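Local coordinates for putative glyoxalase superfamily protein (Ralstonia eutropha, PDB 3IUZ) that probably acts as an iron(II)-dependent dioxygenase that decarboxylates 2-oxoadipate to 2-hydroxyglutarate, at residues 8-13 with 50-55; 23-28 with 69-74. All coordinates share one frame; numbering follows the deposited sequence.

In the fold
Contacts 1 and 2 join four helices of the N-terminal part of the chain, and their segments alternate along the sequence. Helices 4-14 and 16-25 follow each other, as do helices 42-60 and 62-73, and each contact takes one helix from each pair. Their centres lie about 15 Å apart, on the same side of the chain's centre. Leu23 and Val26 of segment 23-28 reach contact 1: Leu23 CD2 is 3.8 Å from Leu10 CD1, and Val26 CG2 lies 3.8 Å from Phe54 CE2. Contact 1 is nearer the centre of the chain, about 14 Å against about 19 Å for contact 2. Both are apolar helix-packing contacts.

Contact 1. Residues 8-13 with 50-55; sequences TLLSAN and NMVLFA
Leu10 meets Met51 and Val52 with its two methyls. The side chains of Leu10 and Val52 run past each other in opposite directions, bringing Leu10 CD2 within 3.4 Å of Val52 CG2, tighter than usual for two carbons; Leu10 CD2 also lies 3.9 Å from Met51 CB. The other methyl faces the end of Met51, present as selenomethionine: Leu10 CD1 is 3.8 Å from Met51 CE and slightly farther from SE, and the two side chains cross at about a right angle. With CG anti to the carbonyl carbon (chi1 -74°), the Leu10 side chain brings its end nearer segment 50-55 than its base. A forked leucine suits a place between the compact valine and a long, unbranched methionine-type chain, whose bend at chi3 turns CE to the leucine. A looser apolar touch is added by Asn13 CB, 4.3 Å from Val52 CG2.

The arrangement is a helix-helix packing in the N-terminal helical region, beside the mixed sheet of this glyoxalase-superfamily protein. The axes of segments 8-13 and 50-55 approach to 10.2 Å, and their directions differ by 41°. On the sheet side of helix 42-60, the Phe54 ring meets that of Phe80, and Asn50 ND2 bonds to Tyr112 OH.

No hydrogen bond crosses between the segments; the polar bonds of Asn13 lie within helix 4-14 and reach to helix 190-200. Asn13 N bonds to Leu10 O, while Asn13 ND2 lies 3.0 Å from Leu9 O, with a nearly straight N-H...O angle of 167° and the acceptor close to the amide plane. Asparagine suits this position near the helix end because its amide NH2 carries two hydrogens, enough for both Leu9 O and Ala194 O.

Contact 2. Residues 23-28 with 69-74; sequences LSLVSV and DDVAAT
Asp70 O, one residue before the Val71 that meets Leu25, is gripped by two groups of Thr74 from opposite faces of the carbonyl plane. The hydroxyl Thr74 OG1 donates to Asp70 O at 2.7 Å. The backbone Thr74 N donates to Asp70 O at 2.9 Å. This lies in the last turn of helix 62-73, which packs against the end of helix 16-25; Val26 and Thr74 are the first residues to leave helical geometry. Threonine suits the position because its short hydroxyl can fold back onto a carbonyl four residues earlier, adding a side-chain bond to the helical one.

Between the segments the side chains meet through carbon alone, with no hydrogen bond. CG anti to the backbone N (chi1 176°) extends Leu25 so that its end comes nearer segment 69-74 than its base. The side chains of Leu25 and Val71 cross at about a right angle, and Leu25 CD1 rests on CB and CG1 of Val71. Leu25 also packs on Leu58 and Val78, so a branched, wholly apolar residue fits this buried place. The small Ala72 lets the helix backbone come close: Leu25 CD1 is 4.1 Å from Ala72 N and 3.7 Å from Val71 CG1.

Contact 1. Residues 8-13 with 50-55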
loop_
_atom_site.group_PDB
_atom_site.type_symbol
_atom_site.label_atom_id
_atom_site.label_comp_id
_atom_site.label_asym_id
_atom_site.label_seq_id
_atom_site.Cartn_x
_atom_site.Cartn_y
_atom_site.Cartn_z
ATOM N N THR A 8 -2.520 9.153 -19.262
ATOM C CA THR A 8 -3.603 8.378 -19.908
ATOM C C THR A 8 -4.026 7.184 -19.058
ATOM O O THR A 8 -5.220 6.954 -18.832
ATOM C CB THR A 8 -3.182 7.880 -21.275
ATOM O OG1 THR A 8 -2.771 9.003 -22.047
ATOM C CG2 THR A 8 -4.370 7.139 -22.044
ATOM N N LEU A 9 -3.044 6.452 -18.534
ATOM C CA LEU A 9 -3.329 5.336 -17.641
ATOM C C LEU A 9 -4.126 5.796 -16.401
ATOM O O LEU A 9 -5.063 5.113 -15.978
ATOM C CB LEU A 9 -2.011 4.652 -17.206
ATOM C CG LEU A 9 -1.200 3.980 -18.310
ATOM C CD1 LEU A 9 0.215 3.598 -17.791
ATOM C CD2 LEU A 9 -1.993 2.721 -18.857
ATOM N N LEU A 10 -3.731 6.921 -15.820
ATOM C CA LEU A 10 -4.423 7.518 -14.666
ATOM C C LEU A 10 -5.851 7.938 -15.012
ATOM O O LEU A 10 -6.831 7.580 -14.329
ATOM C CB LEU A 10 -3.645 8.755 -14.136
ATOM C CG LEU A 10 -2.348 8.459 -13.362
ATOM C CD1 LEU A 10 -1.780 9.692 -12.646
ATOM C CD2 LEU A 10 -2.567 7.380 -12.367
ATOM N N SER A 11 -5.963 8.630 -16.113
ATOM C CA SER A 11 -7.227 9.230 -16.544
ATOM C C SER A 11 -8.309 8.184 -16.782
ATOM O O SER A 11 -9.446 8.403 -16.425
ATOM C CB SER A 11 -6.997 10.087 -17.800
ATOM O OG SER A 11 -8.058 11.006 -17.931
ATOM N N ALA A 12 -7.926 7.032 -17.329
ATOM C CA ALA A 12 -8.847 5.912 -17.578
ATOM C C ALA A 12 -9.324 5.321 -16.234
ATOM O O ALA A 12 -10.384 4.754 -16.141
ATOM C CB ALA A 12 -8.177 4.836 -18.419
ATOM N N ASN A 13 -8.551 5.476 -15.181
ATOM C CA ASN A 13 -8.964 4.979 -13.895
ATOM C C ASN A 13 -9.544 6.020 -12.930
ATOM O O ASN A 13 -10.323 5.660 -12.085
ATOM C CB ASN A 13 -7.790 4.284 -13.238
ATOM C CG ASN A 13 -7.516 2.936 -13.877
ATOM O OD1 ASN A 13 -8.071 1.956 -13.442
ATOM N ND2 ASN A 13 -6.704 2.893 -14.936
ATOM N N ASN A 50 0.669 2.670 -8.850
ATOM C CA ASN A 50 1.045 3.212 -7.568
ATOM C C ASN A 50 0.354 4.528 -7.282
ATOM O O ASN A 50 -0.042 4.762 -6.162
ATOM C CB ASN A 50 2.555 3.422 -7.452
ATOM C CG ASN A 50 3.299 2.117 -7.262
ATOM O OD1 ASN A 50 2.657 1.082 -7.098
ATOM N ND2 ASN A 50 4.663 2.146 -7.372
HETATM N N MSE A 51 0.255 5.370 -8.302
HETATM C CA MSE A 51 -0.354 6.640 -8.155
HETATM C C MSE A 51 -1.875 6.502 -7.900
HETATM O O MSE A 51 -2.449 7.312 -7.167
HETATM C CB MSE A 51 -0.035 7.505 -9.392
HETATM C CG MSE A 51 1.496 7.940 -9.484
HETATM SE SE MSE A 51 1.862 8.814 -11.100
HETATM C CE MSE A 51 1.353 10.633 -10.654
ATOM N N VAL A 52 -2.520 5.520 -8.552
ATOM C CA VAL A 52 -3.934 5.283 -8.371
ATOM C C VAL A 52 -4.145 4.822 -6.950
ATOM O O VAL A 52 -5.072 5.309 -6.264
ATOM C CB VAL A 52 -4.497 4.300 -9.412
ATOM C CG1 VAL A 52 -5.946 3.925 -9.064
ATOM C CG2 VAL A 52 -4.345 4.908 -10.821
ATOM N N LEU A 53 -3.229 3.973 -6.459
ATOM C CA LEU A 53 -3.347 3.426 -5.120
ATOM C C LEU A 53 -3.116 4.527 -4.056
ATOM O O LEU A 53 -3.794 4.580 -3.039
ATOM C CB LEU A 53 -2.391 2.222 -4.917
ATOM C CG LEU A 53 -2.768 0.936 -5.680
ATOM C CD1 LEU A 53 -1.653 -0.139 -5.517
ATOM C CD2 LEU A 53 -4.156 0.412 -5.221
ATOM N N PHE A 54 -2.153 5.386 -4.315
ATOM C CA PHE A 54 -1.899 6.579 -3.530
ATOM C C PHE A 54 -3.146 7.482 -3.452
ATOM O O PHE A 54 -3.565 7.878 -2.366
ATOM C CB PHE A 54 -0.691 7.341 -4.087
ATOM C CG PHE A 54 -0.295 8.544 -3.255
ATOM C CD1 PHE A 54 0.446 8.381 -2.101
ATOM C CD2 PHE A 54 -0.695 9.826 -3.605
ATOM C CE1 PHE A 54 0.812 9.488 -1.302
ATOM C CE2 PHE A 54 -0.382 10.940 -2.786
ATOM C CZ PHE A 54 0.426 10.771 -1.643
ATOM N N ALA A 55 -3.780 7.751 -4.580
ATOM C CA ALA A 55 -5.008 8.516 -4.570
ATOM C C ALA A 55 -6.087 7.868 -3.703
ATOM O O ALA A 55 -6.867 8.575 -3.035
ATOM C CB ALA A 55 -5.498 8.744 -5.971
#

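Contact 2. Residues 23-28 with 69-74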
loop_
_atom_site.group_PDB
_atom_site.type_symbol
_atom_site.label_atom_id
_atom_site.label_comp_id
_atom_site.label_asym_id
_atom_site.label_seq_id
_atom_site.Cartn_x
_atom_site.Cartn_y
_atom_site.Cartn_z
ATOM N N LEU A 23 -1.388 14.565 -10.931
ATOM C CA LEU A 23 -0.176 14.802 -11.714
ATOM C C LEU A 23 0.487 16.094 -11.247
ATOM O O LEU A 23 1.695 16.240 -11.324
ATOM C CB LEU A 23 -0.441 14.833 -13.228
ATOM C CG LEU A 23 -0.790 13.511 -13.939
ATOM C CD1 LEU A 23 -1.284 13.767 -15.352
ATOM C CD2 LEU A 23 0.383 12.537 -13.978
ATOM N N SER A 24 -0.280 17.056 -10.745
ATOM C CA SER A 24 0.382 18.239 -10.244
ATOM C C SER A 24 0.984 17.987 -8.857
ATOM O O SER A 24 1.901 18.671 -8.475
ATOM C CB SER A 24 -0.562 19.424 -10.215
ATOM O OG SER A 24 -1.411 19.290 -9.108
ATOM N N LEU A 25 0.508 16.976 -8.142
ATOM C CA LEU A 25 0.937 16.733 -6.755
ATOM C C LEU A 25 2.146 15.769 -6.659
ATOM O O LEU A 25 3.113 16.063 -5.965
ATOM C CB LEU A 25 -0.215 16.133 -5.954
ATOM C CG LEU A 25 0.065 15.722 -4.522
ATOM C CD1 LEU A 25 0.429 16.939 -3.658
ATOM C CD2 LEU A 25 -1.166 14.899 -3.985
ATOM N N VAL A 26 2.044 14.628 -7.337
ATOM C CA VAL A 26 2.953 13.507 -7.155
ATOM C C VAL A 26 3.986 13.456 -8.286
ATOM O O VAL A 26 3.613 13.323 -9.464
ATOM C CB VAL A 26 2.208 12.195 -7.136
ATOM C CG1 VAL A 26 3.183 11.008 -6.899
ATOM C CG2 VAL A 26 1.130 12.230 -6.044
ATOM N N SER A 27 5.269 13.563 -7.935
ATOM C CA SER A 27 6.327 13.499 -8.951
ATOM C C SER A 27 6.352 12.179 -9.634
ATOM O O SER A 27 6.189 11.115 -9.003
ATOM C CB SER A 27 7.703 13.718 -8.361
ATOM O OG SER A 27 7.781 15.026 -7.875
ATOM N N VAL A 28 6.579 12.233 -10.944
ATOM C CA VAL A 28 6.834 11.038 -11.702
ATOM C C VAL A 28 8.330 10.953 -11.840
ATOM O O VAL A 28 8.989 11.881 -12.308
ATOM C CB VAL A 28 6.139 11.083 -13.111
ATOM C CG1 VAL A 28 6.579 9.912 -13.963
ATOM C CG2 VAL A 28 4.658 11.094 -12.966
ATOM N N ASP A 69 -3.064 18.650 0.143
ATOM C CA ASP A 69 -3.738 19.884 -0.334
ATOM C C ASP A 69 -2.836 21.137 -0.171
ATOM O O ASP A 69 -2.773 22.010 -1.059
ATOM C CB ASP A 69 -5.058 20.108 0.399
ATOM C CG ASP A 69 -6.189 19.205 -0.093
ATOM O OD1 ASP A 69 -6.031 18.488 -1.111
ATOM O OD2 ASP A 69 -7.257 19.193 0.574
ATOM N N ASP A 70 -2.138 21.245 0.964
ATOM C CA ASP A 70 -1.203 22.339 1.156
ATOM C C ASP A 70 -0.039 22.246 0.155
ATOM O O ASP A 70 0.433 23.241 -0.370
ATOM C CB ASP A 70 -0.600 22.340 2.554
ATOM C CG ASP A 70 -1.560 22.789 3.632
ATOM O OD1 ASP A 70 -2.727 23.195 3.363
ATOM O OD2 ASP A 70 -1.098 22.725 4.791
ATOM N N VAL A 71 0.445 21.049 -0.089
ATOM C CA VAL A 71 1.554 20.884 -1.061
ATOM C C VAL A 71 1.128 21.415 -2.434
ATOM O O VAL A 71 1.821 22.225 -3.026
ATOM C CB VAL A 71 2.038 19.403 -1.102
ATOM C CG1 VAL A 71 3.010 19.136 -2.285
ATOM C CG2 VAL A 71 2.697 19.042 0.263
ATOM N N ALA A 72 -0.024 20.962 -2.922
ATOM C CA ALA A 72 -0.533 21.425 -4.191
ATOM C C ALA A 72 -0.721 22.935 -4.178
ATOM O O ALA A 72 -0.289 23.618 -5.104
ATOM C CB ALA A 72 -1.859 20.701 -4.564
ATOM N N ALA A 73 -1.306 23.461 -3.103
ATOM C CA ALA A 73 -1.565 24.871 -3.002
ATOM C C ALA A 73 -0.295 25.685 -3.085
ATOM O O ALA A 73 -0.322 26.794 -3.615
ATOM C CB ALA A 73 -2.361 25.231 -1.694
ATOM N N THR A 74 0.807 25.165 -2.552
ATOM C CA THR A 74 2.024 25.939 -2.457
ATOM C C THR A 74 3.047 25.514 -3.511
ATOM O O THR A 74 4.184 25.925 -3.449
ATOM C CB THR A 74 2.653 25.800 -1.076
ATOM O OG1 THR A 74 2.836 24.418 -0.780
ATOM C CG2 THR A 74 1.747 26.395 -0.024
#